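Red carotenoid protein (RCP) (Nostoc sp., PDB 5FCY) binds carotenoids, beta-carotene among them, in the core of a small soluble helical protein and probably takes part in cyanobacterial photoprotection. Local coordinates at residues R12-S17 / Q128-G133; A28-I33 / T97-W102; E132-L137 / I143-D148. One frame throughout, in Å; residues are numbered along the deposited sequence.

Contact 1. Residues R12-S17 / Q128-G133; sequences RKYVQS and QELLEG
Ser-17, whose CB sits 3.5 Å from CD2 of Leu-130, turns its hydroxyl back onto its own helix, so that Lys-13 O is gripped twice. Ser-17 OG donates to Lys-13 O over 2.9 Å, tilted 32° from the carbonyl plane, while the backbone Ser-17 N reaches the same oxygen from the opposite face. With the hydroxyl folded back like this (OG anti to the carbonyl carbon, chi1 -65°), the serine offers mainly its CB to the other helix. Leu-130 receives it with both methyls, CD1 lying 3.7 Å from Ser-17 CB. The branch carrying CD2 serves a second neighbour as well, since Tyr-14 CD1 is 3.8 Å from Leu-130 CD2. Tyr-14 and Leu-130 lie alongside, pointing opposite ways, and the phenol runs on one turn further, to Gly-133. There Tyr-14 CE1 comes to 3.8 Å from Gly-133 C, the ring passing alongside the bare backbone, and the hydroxyl OH stands 3.0 Å from Gly-133 O. The axes of 12-17 and 128-133 run roughly antiparallel (152°), 11.1 Å apart at closest. Leu-145 and Leu-137 also touch the tyrosine. With an alanine in place of Tyr-14, a gap would probably open beside Gly-133, and Leu-130 CD2 would keep only Ser-17 from this segment. The chemistry is that of a surface seam: apolar groups join the first helix to the 125-136 helix, and the serine hydroxyl is satisfied within its own helix.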
loop_
_atom_site.group_PDB
_atom_site.type_symbol
_atom_site.label_atom_id
_atom_site.label_comp_id
_atom_site.label_asym_id
_atom_site.label_seq_id
_atom_site.Cartn_x
_atom_site.Cartn_y
_atom_site.Cartn_z
ATOM N N ARG A 12 -3.631 7.354 -14.244
ATOM C CA ARG A 12 -4.415 8.165 -13.319
ATOM C C ARG A 12 -5.800 7.574 -13.093
ATOM O O ARG A 12 -6.353 7.692 -11.994
ATOM C CB ARG A 12 -4.527 9.598 -13.839
ATOM C CG ARG A 12 -3.199 10.335 -13.885
ATOM C CD ARG A 12 -3.379 11.789 -14.290
ATOM N NE ARG A 12 -3.742 11.937 -15.699
ATOM C CZ ARG A 12 -2.873 12.040 -16.701
ATOM N NH1 ARG A 12 -1.564 12.009 -16.473
ATOM N NH2 ARG A 12 -3.314 12.174 -17.944
ATOM N N LYS A 13 -6.377 6.936 -14.114
ATOM C CA LYS A 13 -7.685 6.308 -13.950
ATOM C C LYS A 13 -7.612 5.125 -12.993
ATOM O O LYS A 13 -8.525 4.917 -12.185
ATOM C CB LYS A 13 -8.233 5.874 -15.308
ATOM C CG LYS A 13 -8.970 6.976 -16.054
ATOM C CD LYS A 13 -10.426 7.069 -15.614
ATOM C CE LYS A 13 -11.107 8.312 -16.178
ATOM N NZ LYS A 13 -12.565 8.361 -15.866
ATOM N N TYR A 14 -6.541 4.332 -13.072
ATOM C CA TYR A 14 -6.336 3.275 -12.087
ATOM C C TYR A 14 -6.188 3.863 -10.689
ATOM O O TYR A 14 -6.805 3.382 -9.731
ATOM C CB TYR A 14 -5.102 2.447 -12.443
ATOM C CG TYR A 14 -5.280 1.536 -13.634
ATOM C CD1 TYR A 14 -6.066 0.396 -13.552
ATOM C CD2 TYR A 14 -4.642 1.804 -14.836
ATOM C CE1 TYR A 14 -6.225 -0.443 -14.638
ATOM C CE2 TYR A 14 -4.793 0.974 -15.925
ATOM C CZ TYR A 14 -5.584 -0.149 -15.822
ATOM O OH TYR A 14 -5.733 -0.977 -16.910
ATOM N N VAL A 15 -5.369 4.907 -10.556
ATOM C CA VAL A 15 -5.160 5.534 -9.253
ATOM C C VAL A 15 -6.477 6.070 -8.709
ATOM O O VAL A 15 -6.815 5.865 -7.536
ATOM C CB VAL A 15 -4.100 6.645 -9.359
ATOM C CG1 VAL A 15 -3.945 7.379 -8.033
ATOM C CG2 VAL A 15 -2.767 6.063 -9.788
ATOM N N GLN A 16 -7.240 6.771 -9.550
ATOM C CA GLN A 16 -8.517 7.317 -9.103
ATOM C C GLN A 16 -9.508 6.208 -8.776
ATOM O O GLN A 16 -10.228 6.288 -7.775
ATOM C CB GLN A 16 -9.091 8.259 -10.162
ATOM C CG GLN A 16 -8.711 9.717 -9.955
ATOM C CD GLN A 16 -9.353 10.645 -10.969
ATOM O OE1 GLN A 16 -10.376 11.275 -10.691
ATOM N NE2 GLN A 16 -8.752 10.738 -12.151
ATOM N N SER A 17 -9.564 5.164 -9.605
ATOM C CA SER A 17 -10.426 4.031 -9.290
ATOM C C SER A 17 -9.978 3.351 -8.004
ATOM O O SER A 17 -10.808 2.940 -7.185
ATOM C CB SER A 17 -10.432 3.035 -10.448
ATOM O OG SER A 17 -11.010 3.605 -11.609
ATOM N N GLN A 128 -11.626 -6.768 -8.560
ATOM C CA GLN A 128 -11.091 -7.803 -9.437
ATOM C C GLN A 128 -10.937 -7.291 -10.862
ATOM O O GLN A 128 -10.076 -7.772 -11.606
ATOM C CB GLN A 128 -11.997 -9.035 -9.413
ATOM C CG GLN A 128 -11.312 -10.312 -9.878
ATOM C CD GLN A 128 -10.618 -11.049 -8.745
ATOM O OE1 GLN A 128 -11.197 -11.260 -7.679
ATOM N NE2 GLN A 128 -9.369 -11.444 -8.972
ATOM N N GLU A 129 -11.761 -6.317 -11.259
ATOM C CA GLU A 129 -11.622 -5.718 -12.581
ATOM C C GLU A 129 -10.357 -4.870 -12.658
ATOM O O GLU A 129 -9.584 -4.976 -13.616
ATOM C CB GLU A 129 -12.860 -4.878 -12.901
ATOM C CG GLU A 129 -13.151 -4.717 -14.386
ATOM C CD GLU A 129 -13.779 -5.954 -14.999
ATOM O OE1 GLU A 129 -13.075 -6.695 -15.718
ATOM O OE2 GLU A 129 -14.981 -6.189 -14.756
ATOM N N LEU A 130 -10.126 -4.026 -11.646
ATOM C CA LEU A 130 -8.894 -3.247 -11.592
ATOM C C LEU A 130 -7.670 -4.151 -11.579
ATOM O O LEU A 130 -6.686 -3.886 -12.280
ATOM C CB LEU A 130 -8.888 -2.344 -10.356
ATOM C CG LEU A 130 -9.711 -1.055 -10.381
ATOM C CD1 LEU A 130 -9.556 -0.329 -9.054
ATOM C CD2 LEU A 130 -9.299 -0.146 -11.533
ATOM N N LEU A 131 -7.706 -5.221 -10.782
ATOM C CA LEU A 131 -6.545 -6.096 -10.665
ATOM C C LEU A 131 -6.151 -6.667 -12.021
ATOM O O LEU A 131 -5.001 -6.534 -12.453
ATOM C CB LEU A 131 -6.833 -7.217 -9.667
ATOM C CG LEU A 131 -5.734 -8.270 -9.509
ATOM C CD1 LEU A 131 -4.396 -7.629 -9.183
ATOM C CD2 LEU A 131 -6.112 -9.268 -8.433
ATOM N N GLU A 132 -7.097 -7.307 -12.712
ATOM C CA GLU A 132 -6.802 -7.835 -14.040
ATOM C C GLU A 132 -6.354 -6.721 -14.978
ATOM O O GLU A 132 -5.462 -6.920 -15.810
ATOM C CB GLU A 132 -8.026 -8.561 -14.602
ATOM C CG GLU A 132 -8.525 -9.714 -13.730
ATOM C CD GLU A 132 -7.475 -10.792 -13.518
ATOM O OE1 GLU A 132 -6.576 -10.926 -14.376
ATOM O OE2 GLU A 132 -7.548 -11.504 -12.490
ATOM N N GLY A 133 -6.953 -5.536 -14.849
ATOM C CA GLY A 133 -6.510 -4.406 -15.649
ATOM C C GLY A 133 -5.089 -3.990 -15.320
ATOM O O GLY A 133 -4.335 -3.572 -16.203
#

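Contact 2. Residues A28-I33 / T97-W102; sequences ALFWFI and TKLLFW. With BCR (beta-carotene), chain B.
Phe-30 reaches across to Trp-102 while lying flat on the carotenoid. At its root, Phe-30 CB is 3.9 Å from BCR C14, and CG sits over the same stretch of polyene. Next out, CD2 stays with C14 and C15, whereas CD1, across the ring from CD2, lies over C16, on the same face; CE1 meets the methyl C36 at 3.5 Å. BCR C16 lies over the ring centre, 3.5 Å above its plane. CE2, still over the polyene, also comes to 3.7 Å from Trp-102 CD2, which lies at the edge of the phenyl. The tip, CZ, stays over C16 and C17 and lies 4.5 Å from Leu-99 CD1. The two aromatic planes stand oblique, at 58°. Leu-99, with CG anti to the backbone N (chi1 180°), lays CD1 3.8 Å from BCR C20. The indole edge carries the methyl C35, and its NE1 is hydrogen-bonded to Tyr-90 OH. Helices 23-35 and 95-110 thus meet directly through Phe-30 and Trp-102, and both also pack on the polyene: these residues line the buried carotenoid pocket, a hydrocarbon surface that holds the pigment by ring face and methyl packing.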
loop_
_atom_site.group_PDB
_atom_site.type_symbol
_atom_site.label_atom_id
_atom_site.label_comp_id
_atom_site.label_asym_id
_atom_site.label_seq_id
_atom_site.Cartn_x
_atom_site.Cartn_y
_atom_site.Cartn_z
ATOM N N ALA A 28 -6.644 -4.604 0.392
ATOM C CA ALA A 28 -6.774 -5.943 -0.172
ATOM C C ALA A 28 -6.246 -5.982 -1.600
ATOM O O ALA A 28 -5.486 -6.883 -1.970
ATOM C CB ALA A 28 -8.234 -6.395 -0.125
ATOM N N LEU A 29 -6.642 -5.005 -2.417
ATOM C CA LEU A 29 -6.147 -4.940 -3.788
ATOM C C LEU A 29 -4.626 -4.855 -3.812
ATOM O O LEU A 29 -3.963 -5.563 -4.579
ATOM C CB LEU A 29 -6.766 -3.740 -4.504
ATOM C CG LEU A 29 -6.349 -3.531 -5.958
ATOM C CD1 LEU A 29 -6.782 -4.703 -6.813
ATOM C CD2 LEU A 29 -6.938 -2.237 -6.484
ATOM N N PHE A 30 -4.055 -3.992 -2.969
ATOM C CA PHE A 30 -2.604 -3.840 -2.920
ATOM C C PHE A 30 -1.931 -5.154 -2.536
ATOM O O PHE A 30 -0.856 -5.481 -3.047
ATOM C CB PHE A 30 -2.240 -2.734 -1.921
ATOM C CG PHE A 30 -0.990 -1.949 -2.261
ATOM C CD1 PHE A 30 -0.426 -1.973 -3.526
ATOM C CD2 PHE A 30 -0.386 -1.168 -1.289
ATOM C CE1 PHE A 30 0.707 -1.232 -3.808
ATOM C CE2 PHE A 30 0.749 -0.435 -1.567
ATOM C CZ PHE A 30 1.297 -0.469 -2.827
ATOM N N TRP A 31 -2.554 -5.921 -1.636
ATOM C CA TRP A 31 -1.961 -7.174 -1.178
ATOM C C TRP A 31 -1.962 -8.230 -2.275
ATOM O O TRP A 31 -0.964 -8.933 -2.468
ATOM C CB TRP A 31 -2.711 -7.689 0.050
ATOM C CG TRP A 31 -2.416 -9.119 0.368
ATOM C CD1 TRP A 31 -3.204 -10.198 0.094
ATOM C CD2 TRP A 31 -1.246 -9.631 1.016
ATOM N NE1 TRP A 31 -2.599 -11.350 0.534
ATOM C CE2 TRP A 31 -1.395 -11.029 1.104
ATOM C CE3 TRP A 31 -0.087 -9.043 1.531
ATOM C CZ2 TRP A 31 -0.431 -11.847 1.685
ATOM C CZ3 TRP A 31 0.870 -9.857 2.109
ATOM C CH2 TRP A 31 0.691 -11.244 2.182
ATOM N N PHE A 32 -3.074 -8.366 -2.999
ATOM C CA PHE A 32 -3.142 -9.380 -4.046
ATOM C C PHE A 32 -2.201 -9.048 -5.194
ATOM O O PHE A 32 -1.553 -9.945 -5.747
ATOM C CB PHE A 32 -4.578 -9.529 -4.542
ATOM C CG PHE A 32 -5.462 -10.281 -3.592
ATOM C CD1 PHE A 32 -5.313 -11.648 -3.425
ATOM C CD2 PHE A 32 -6.438 -9.625 -2.864
ATOM C CE1 PHE A 32 -6.121 -12.344 -2.551
ATOM C CE2 PHE A 32 -7.250 -10.318 -1.988
ATOM C CZ PHE A 32 -7.092 -11.678 -1.832
ATOM N N ILE A 33 -2.104 -7.768 -5.563
ATOM C CA ILE A 33 -1.104 -7.349 -6.542
ATOM C C ILE A 33 0.280 -7.813 -6.109
ATOM O O ILE A 33 1.072 -8.304 -6.922
ATOM C CB ILE A 33 -1.149 -5.821 -6.734
ATOM C CG1 ILE A 33 -2.483 -5.398 -7.352
ATOM C CG2 ILE A 33 0.003 -5.356 -7.620
ATOM C CD1 ILE A 33 -2.723 -3.895 -7.344
ATOM N N THR A 97 11.026 5.858 -1.526
ATOM C CA THR A 97 11.027 5.366 -0.155
ATOM C C THR A 97 9.630 4.922 0.261
ATOM O O THR A 97 9.454 3.846 0.843
ATOM C CB THR A 97 11.560 6.448 0.786
ATOM O OG1 THR A 97 12.780 6.979 0.259
ATOM C CG2 THR A 97 11.820 5.872 2.172
ATOM N N LYS A 98 8.617 5.737 -0.050
ATOM C CA LYS A 98 7.245 5.385 0.297
ATOM C C LYS A 98 6.870 4.018 -0.261
ATOM O O LYS A 98 6.280 3.192 0.445
ATOM C CB LYS A 98 6.287 6.457 -0.217
ATOM C CG LYS A 98 6.304 7.743 0.588
ATOM C CD LYS A 98 5.729 8.894 -0.212
ATOM C CE LYS A 98 5.233 10.004 0.693
ATOM N NZ LYS A 98 5.132 11.303 -0.019
ATOM N N LEU A 99 7.213 3.758 -1.525
ATOM C CA LEU A 99 6.875 2.477 -2.137
ATOM C C LEU A 99 7.696 1.340 -1.536
ATOM O O LEU A 99 7.183 0.232 -1.343
ATOM C CB LEU A 99 7.080 2.559 -3.649
ATOM C CG LEU A 99 6.785 1.306 -4.472
ATOM C CD1 LEU A 99 5.392 0.775 -4.193
ATOM C CD2 LEU A 99 6.943 1.628 -5.946
ATOM N N LEU A 100 8.973 1.590 -1.239
ATOM C CA LEU A 100 9.784 0.581 -0.564
ATOM C C LEU A 100 9.204 0.246 0.803
ATOM O O LEU A 100 9.173 -0.923 1.205
ATOM C CB LEU A 100 11.225 1.072 -0.423
ATOM C CG LEU A 100 11.992 1.316 -1.723
ATOM C CD1 LEU A 100 13.279 2.073 -1.442
ATOM C CD2 LEU A 100 12.290 0.004 -2.425
ATOM N N PHE A 101 8.748 1.263 1.535
ATOM C CA PHE A 101 8.090 1.027 2.816
ATOM C C PHE A 101 6.906 0.084 2.656
ATOM O O PHE A 101 6.742 -0.865 3.433
ATOM C CB PHE A 101 7.641 2.357 3.417
ATOM C CG PHE A 101 6.680 2.209 4.561
ATOM C CD1 PHE A 101 7.127 1.818 5.812
ATOM C CD2 PHE A 101 5.331 2.468 4.389
ATOM C CE1 PHE A 101 6.247 1.682 6.867
ATOM C CE2 PHE A 101 4.446 2.336 5.441
ATOM C CZ PHE A 101 4.904 1.942 6.682
ATOM N N TRP A 102 6.062 0.330 1.654
ATOM C CA TRP A 102 4.911 -0.537 1.441
ATOM C C TRP A 102 5.336 -1.941 1.029
ATOM O O TRP A 102 4.614 -2.906 1.300
ATOM C CB TRP A 102 3.975 0.076 0.399
ATOM C CG TRP A 102 3.042 1.082 0.986
ATOM C CD1 TRP A 102 3.152 2.438 0.922
ATOM C CD2 TRP A 102 1.856 0.809 1.742
ATOM N NE1 TRP A 102 2.104 3.030 1.588
ATOM C CE2 TRP A 102 1.296 2.051 2.100
ATOM C CE3 TRP A 102 1.213 -0.364 2.148
ATOM C CZ2 TRP A 102 0.125 2.153 2.845
ATOM C CZ3 TRP A 102 0.049 -0.262 2.888
ATOM C CH2 TRP A 102 -0.483 0.987 3.228
HETATM C C1 BCR B . -7.690 -6.568 7.567
HETATM C C2 BCR B . -9.002 -7.349 7.583
HETATM C C3 BCR B . -10.077 -6.780 6.663
HETATM C C4 BCR B . -9.472 -6.158 5.412
HETATM C C5 BCR B . -8.066 -6.664 5.205
HETATM C C6 BCR B . -7.163 -6.419 6.153
HETATM C C7 BCR B . -5.733 -6.032 5.917
HETATM C C8 BCR B . -5.129 -5.851 4.724
HETATM C C9 BCR B . -3.691 -5.458 4.621
HETATM C C10 BCR B . -3.127 -5.342 3.390
HETATM C C11 BCR B . -1.728 -4.957 3.132
HETATM C C33 BCR B . -7.768 -7.469 3.985
HETATM C C31 BCR B . -6.709 -7.310 8.473
HETATM C C32 BCR B . -7.968 -5.180 8.117
HETATM C C34 BCR B . -2.927 -5.211 5.895
HETATM C C12 BCR B . -1.277 -4.853 1.870
HETATM C C13 BCR B . 0.118 -4.460 1.543
HETATM C C14 BCR B . 0.491 -4.388 0.236
HETATM C C15 BCR B . 1.830 -4.008 -0.237
HETATM C C16 BCR B . 2.135 -3.976 -1.544
HETATM C C17 BCR B . 3.492 -3.590 -1.960
HETATM C C18 BCR B . 3.907 -3.534 -3.241
HETATM C C19 BCR B . 5.312 -3.109 -3.486
HETATM C C20 BCR B . 5.843 -2.930 -4.702
HETATM C C21 BCR B . 7.243 -2.500 -4.835
HETATM C C22 BCR B . 7.850 -2.333 -6.026
HETATM C C23 BCR B . 9.283 -1.921 -6.027
HETATM C C24 BCR B . 10.020 -1.832 -7.142
HETATM C C25 BCR B . 11.459 -1.439 -7.157
HETATM C C26 BCR B . 12.175 -1.198 -6.058
HETATM C C27 BCR B . 12.818 0.160 -5.896
HETATM C C28 BCR B . 13.077 0.756 -7.274
HETATM C C29 BCR B . 13.384 -0.331 -8.297
HETATM C C30 BCR B . 12.209 -1.295 -8.465
HETATM C C35 BCR B . 1.044 -4.148 2.685
HETATM C C36 BCR B . 2.955 -3.895 -4.347
HETATM C C37 BCR B . 7.057 -2.601 -7.274
HETATM C C38 BCR B . 12.438 -2.274 -5.033
HETATM C C39 BCR B . 12.716 -2.674 -8.863
HETATM C C40 BCR B . 11.308 -0.759 -9.572
#

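Contact 3. Residues E132-L137 / I143-D148; sequences EGIKGL and ITLFRD. With BCR (beta-carotene), chain B.
The ring of Phe-146 has Ile-134 obliquely beside it, CG2 coming to 4.4 Å from Phe-146 CE1, and a carotenoid methyl at its edge, BCR C37 lying near the ring plane and 3.9 Å from Phe-146 CD2. Ile-33 and Leu-99 of neighbouring helices touch the same side chain. One turn back, Ile-143 meets the end ring of the carotenoid, its CD1 against the methyl C40, so this helix lines the pocket at two points. The closer packing with segment 132-137 belongs to Leu-145. Its CG stands anti to the backbone N (chi1 168°), which sends CD2 across to Ile-134, and the two side chains cross at about a right angle. Leu-145 CD2 lies 3.6 Å from Ile-134 CG1, 3.7 Å from Ile-134 CD1 and 3.8 Å from Ile-134 CG2, so one methyl settles among three carbons of the isoleucine. Helices 125-136 and 139-150 are two successive helices of the all-helical N-terminal fold of the orange carotenoid protein family, joined by a short turn and packed together near it. Leu-137 adds its CD2 at 4.3 Å from Leu-145 CD2, while Tyr-14 of helix 9-19 packs on Ile-134. Away from this apolar strip, Lys-135 NZ makes a salt bridge with Glu-132 OE2 (3.1 Å), approaching the syn side 35° out of the carboxylate plane, and pairs also with Glu-36. On the other helix, Arg-147 NH2 forms a salt bridge with Asp-95 OD2.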
loop_
_atom_site.group_PDB
_atom_site.type_symbol
_atom_site.label_atom_id
_atom_site.label_comp_id
_atom_site.label_asym_id
_atom_site.label_seq_id
_atom_site.Cartn_x
_atom_site.Cartn_y
_atom_site.Cartn_z
ATOM N N GLU A 132 -7.097 -7.307 -12.712
ATOM C CA GLU A 132 -6.802 -7.835 -14.040
ATOM C C GLU A 132 -6.354 -6.721 -14.978
ATOM O O GLU A 132 -5.462 -6.920 -15.810
ATOM C CB GLU A 132 -8.026 -8.561 -14.602
ATOM C CG GLU A 132 -8.525 -9.714 -13.730
ATOM C CD GLU A 132 -7.475 -10.792 -13.518
ATOM O OE1 GLU A 132 -6.576 -10.926 -14.376
ATOM O OE2 GLU A 132 -7.548 -11.504 -12.490
ATOM N N GLY A 133 -6.953 -5.536 -14.849
ATOM C CA GLY A 133 -6.510 -4.406 -15.649
ATOM C C GLY A 133 -5.089 -3.990 -15.320
ATOM O O GLY A 133 -4.335 -3.572 -16.203
ATOM N N ILE A 134 -4.703 -4.097 -14.047
ATOM C CA ILE A 134 -3.338 -3.760 -13.654
ATOM C C ILE A 134 -2.378 -4.873 -14.052
ATOM O O ILE A 134 -1.212 -4.608 -14.363
ATOM C CB ILE A 134 -3.274 -3.466 -12.145
ATOM C CG1 ILE A 134 -4.035 -2.176 -11.831
ATOM C CG2 ILE A 134 -1.824 -3.333 -11.677
ATOM C CD1 ILE A 134 -4.272 -1.933 -10.357
ATOM N N LYS A 135 -2.838 -6.127 -14.044
ATOM C CA LYS A 135 -2.032 -7.215 -14.581
ATOM C C LYS A 135 -1.686 -6.992 -16.045
ATOM O O LYS A 135 -0.699 -7.555 -16.530
ATOM C CB LYS A 135 -2.773 -8.546 -14.427
ATOM C CG LYS A 135 -2.921 -9.020 -12.992
ATOM C CD LYS A 135 -3.775 -10.278 -12.918
ATOM C CE LYS A 135 -3.742 -10.906 -11.536
ATOM N NZ LYS A 135 -4.648 -12.087 -11.435
ATOM N N GLY A 136 -2.474 -6.184 -16.759
ATOM C CA GLY A 136 -2.201 -5.936 -18.163
ATOM C C GLY A 136 -1.117 -4.908 -18.406
ATOM O O GLY A 136 -0.432 -4.962 -19.432
ATOM N N LEU A 137 -0.941 -3.968 -17.483
ATOM C CA LEU A 137 0.076 -2.942 -17.646
ATOM C C LEU A 137 1.472 -3.559 -17.646
ATOM O O LEU A 137 1.691 -4.679 -17.174
ATOM C CB LEU A 137 -0.029 -1.902 -16.532
ATOM C CG LEU A 137 -1.008 -0.751 -16.762
ATOM C CD1 LEU A 137 -2.381 -1.262 -17.166
ATOM C CD2 LEU A 137 -1.111 0.105 -15.511
ATOM N N ILE A 143 5.005 -0.019 -11.740
ATOM C CA ILE A 143 5.811 0.749 -10.793
ATOM C C ILE A 143 5.345 2.198 -10.765
ATOM O O ILE A 143 5.152 2.790 -9.698
ATOM C CB ILE A 143 7.305 0.647 -11.154
ATOM C CG1 ILE A 143 7.766 -0.811 -11.132
ATOM C CG2 ILE A 143 8.158 1.468 -10.185
ATOM C CD1 ILE A 143 8.996 -1.058 -11.954
ATOM N N THR A 144 5.162 2.793 -11.945
ATOM C CA THR A 144 4.644 4.155 -12.015
ATOM C C THR A 144 3.286 4.255 -11.334
ATOM O O THR A 144 3.028 5.198 -10.576
ATOM C CB THR A 144 4.550 4.599 -13.475
ATOM O OG1 THR A 144 5.833 4.461 -14.099
ATOM C CG2 THR A 144 4.099 6.050 -13.575
ATOM N N LEU A 145 2.404 3.288 -11.591
ATOM C CA LEU A 145 1.103 3.269 -10.932
ATOM C C LEU A 145 1.261 3.229 -9.415
ATOM O O LEU A 145 0.657 4.034 -8.695
ATOM C CB LEU A 145 0.293 2.069 -11.427
ATOM C CG LEU A 145 -0.978 1.708 -10.654
ATOM C CD1 LEU A 145 -1.953 2.871 -10.630
ATOM C CD2 LEU A 145 -1.628 0.476 -11.261
ATOM N N PHE A 146 2.080 2.301 -8.915
ATOM C CA PHE A 146 2.224 2.133 -7.472
ATOM C C PHE A 146 2.809 3.382 -6.826
ATOM O O PHE A 146 2.350 3.810 -5.760
ATOM C CB PHE A 146 3.101 0.918 -7.171
ATOM C CG PHE A 146 2.606 -0.362 -7.789
ATOM C CD1 PHE A 146 1.251 -0.588 -7.964
ATOM C CD2 PHE A 146 3.499 -1.338 -8.200
ATOM C CE1 PHE A 146 0.798 -1.761 -8.533
ATOM C CE2 PHE A 146 3.050 -2.514 -8.768
ATOM C CZ PHE A 146 1.700 -2.725 -8.937
ATOM N N ARG A 147 3.825 3.978 -7.453
ATOM C CA ARG A 147 4.428 5.185 -6.899
ATOM C C ARG A 147 3.401 6.300 -6.759
ATOM O O ARG A 147 3.359 6.989 -5.734
ATOM C CB ARG A 147 5.593 5.639 -7.777
ATOM C CG ARG A 147 6.796 4.711 -7.731
ATOM C CD ARG A 147 7.926 5.191 -8.633
ATOM N NE ARG A 147 8.347 6.554 -8.309
ATOM C CZ ARG A 147 7.902 7.654 -8.915
ATOM N NH1 ARG A 147 7.010 7.578 -9.896
ATOM N NH2 ARG A 147 8.352 8.845 -8.535
ATOM N N ASP A 148 2.560 6.494 -7.778
ATOM C CA ASP A 148 1.559 7.554 -7.714
ATOM C C ASP A 148 0.452 7.222 -6.722
ATOM O O ASP A 148 -0.148 8.131 -6.140
ATOM C CB ASP A 148 0.962 7.804 -9.099
ATOM C CG ASP A 148 2.010 8.161 -10.132
ATOM O OD1 ASP A 148 3.052 8.743 -9.758
ATOM O OD2 ASP A 148 1.792 7.857 -11.323
HETATM C C1 BCR B . -7.690 -6.568 7.567
HETATM C C2 BCR B . -9.002 -7.349 7.583
HETATM C C3 BCR B . -10.077 -6.780 6.663
HETATM C C4 BCR B . -9.472 -6.158 5.412
HETATM C C5 BCR B . -8.066 -6.664 5.205
HETATM C C6 BCR B . -7.163 -6.419 6.153
HETATM C C7 BCR B . -5.733 -6.032 5.917
HETATM C C8 BCR B . -5.129 -5.851 4.724
HETATM C C9 BCR B . -3.691 -5.458 4.621
HETATM C C10 BCR B . -3.127 -5.342 3.390
HETATM C C11 BCR B . -1.728 -4.957 3.132
HETATM C C33 BCR B . -7.768 -7.469 3.985
HETATM C C31 BCR B . -6.709 -7.310 8.473
HETATM C C32 BCR B . -7.968 -5.180 8.117
HETATM C C34 BCR B . -2.927 -5.211 5.895
HETATM C C12 BCR B . -1.277 -4.853 1.870
HETATM C C13 BCR B . 0.118 -4.460 1.543
HETATM C C14 BCR B . 0.491 -4.388 0.236
HETATM C C15 BCR B . 1.830 -4.008 -0.237
HETATM C C16 BCR B . 2.135 -3.976 -1.544
HETATM C C17 BCR B . 3.492 -3.590 -1.960
HETATM C C18 BCR B . 3.907 -3.534 -3.241
HETATM C C19 BCR B . 5.312 -3.109 -3.486
HETATM C C20 BCR B . 5.843 -2.930 -4.702
HETATM C C21 BCR B . 7.243 -2.500 -4.835
HETATM C C22 BCR B . 7.850 -2.333 -6.026
HETATM C C23 BCR B . 9.283 -1.921 -6.027
HETATM C C24 BCR B . 10.020 -1.832 -7.142
HETATM C C25 BCR B . 11.459 -1.439 -7.157
HETATM C C26 BCR B . 12.175 -1.198 -6.058
HETATM C C27 BCR B . 12.818 0.160 -5.896
HETATM C C28 BCR B . 13.077 0.756 -7.274
HETATM C C29 BCR B . 13.384 -0.331 -8.297
HETATM C C30 BCR B . 12.209 -1.295 -8.465
HETATM C C35 BCR B . 1.044 -4.148 2.685
HETATM C C36 BCR B . 2.955 -3.895 -4.347
HETATM C C37 BCR B . 7.057 -2.601 -7.274
HETATM C C38 BCR B . 12.438 -2.274 -5.033
HETATM C C39 BCR B . 12.716 -2.674 -8.863
HETATM C C40 BCR B . 11.308 -0.759 -9.572
#

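Contact 1 and contact 3 share helix 125-136, with Glu-132 and Gly-133 common to both, and their centres lie 8 Å apart. Contact 2 sits near the middle of the chain, 15 Å from contact 1 and 11 Å from contact 3. Along the sequence, contact 1 joins the first helix to the 125-136 helix, and both segments of contact 2 fall between its two ends; contact 3 comes last, beginning on the segment where contact 1 ends. Leu-131 packs on Ile-33 and Leu-29, and Ile-33 on Phe-146, so the three form one continuous apolar body: a carotenoid-lining core at contacts 2 and 3, with contact 1 toward the surface.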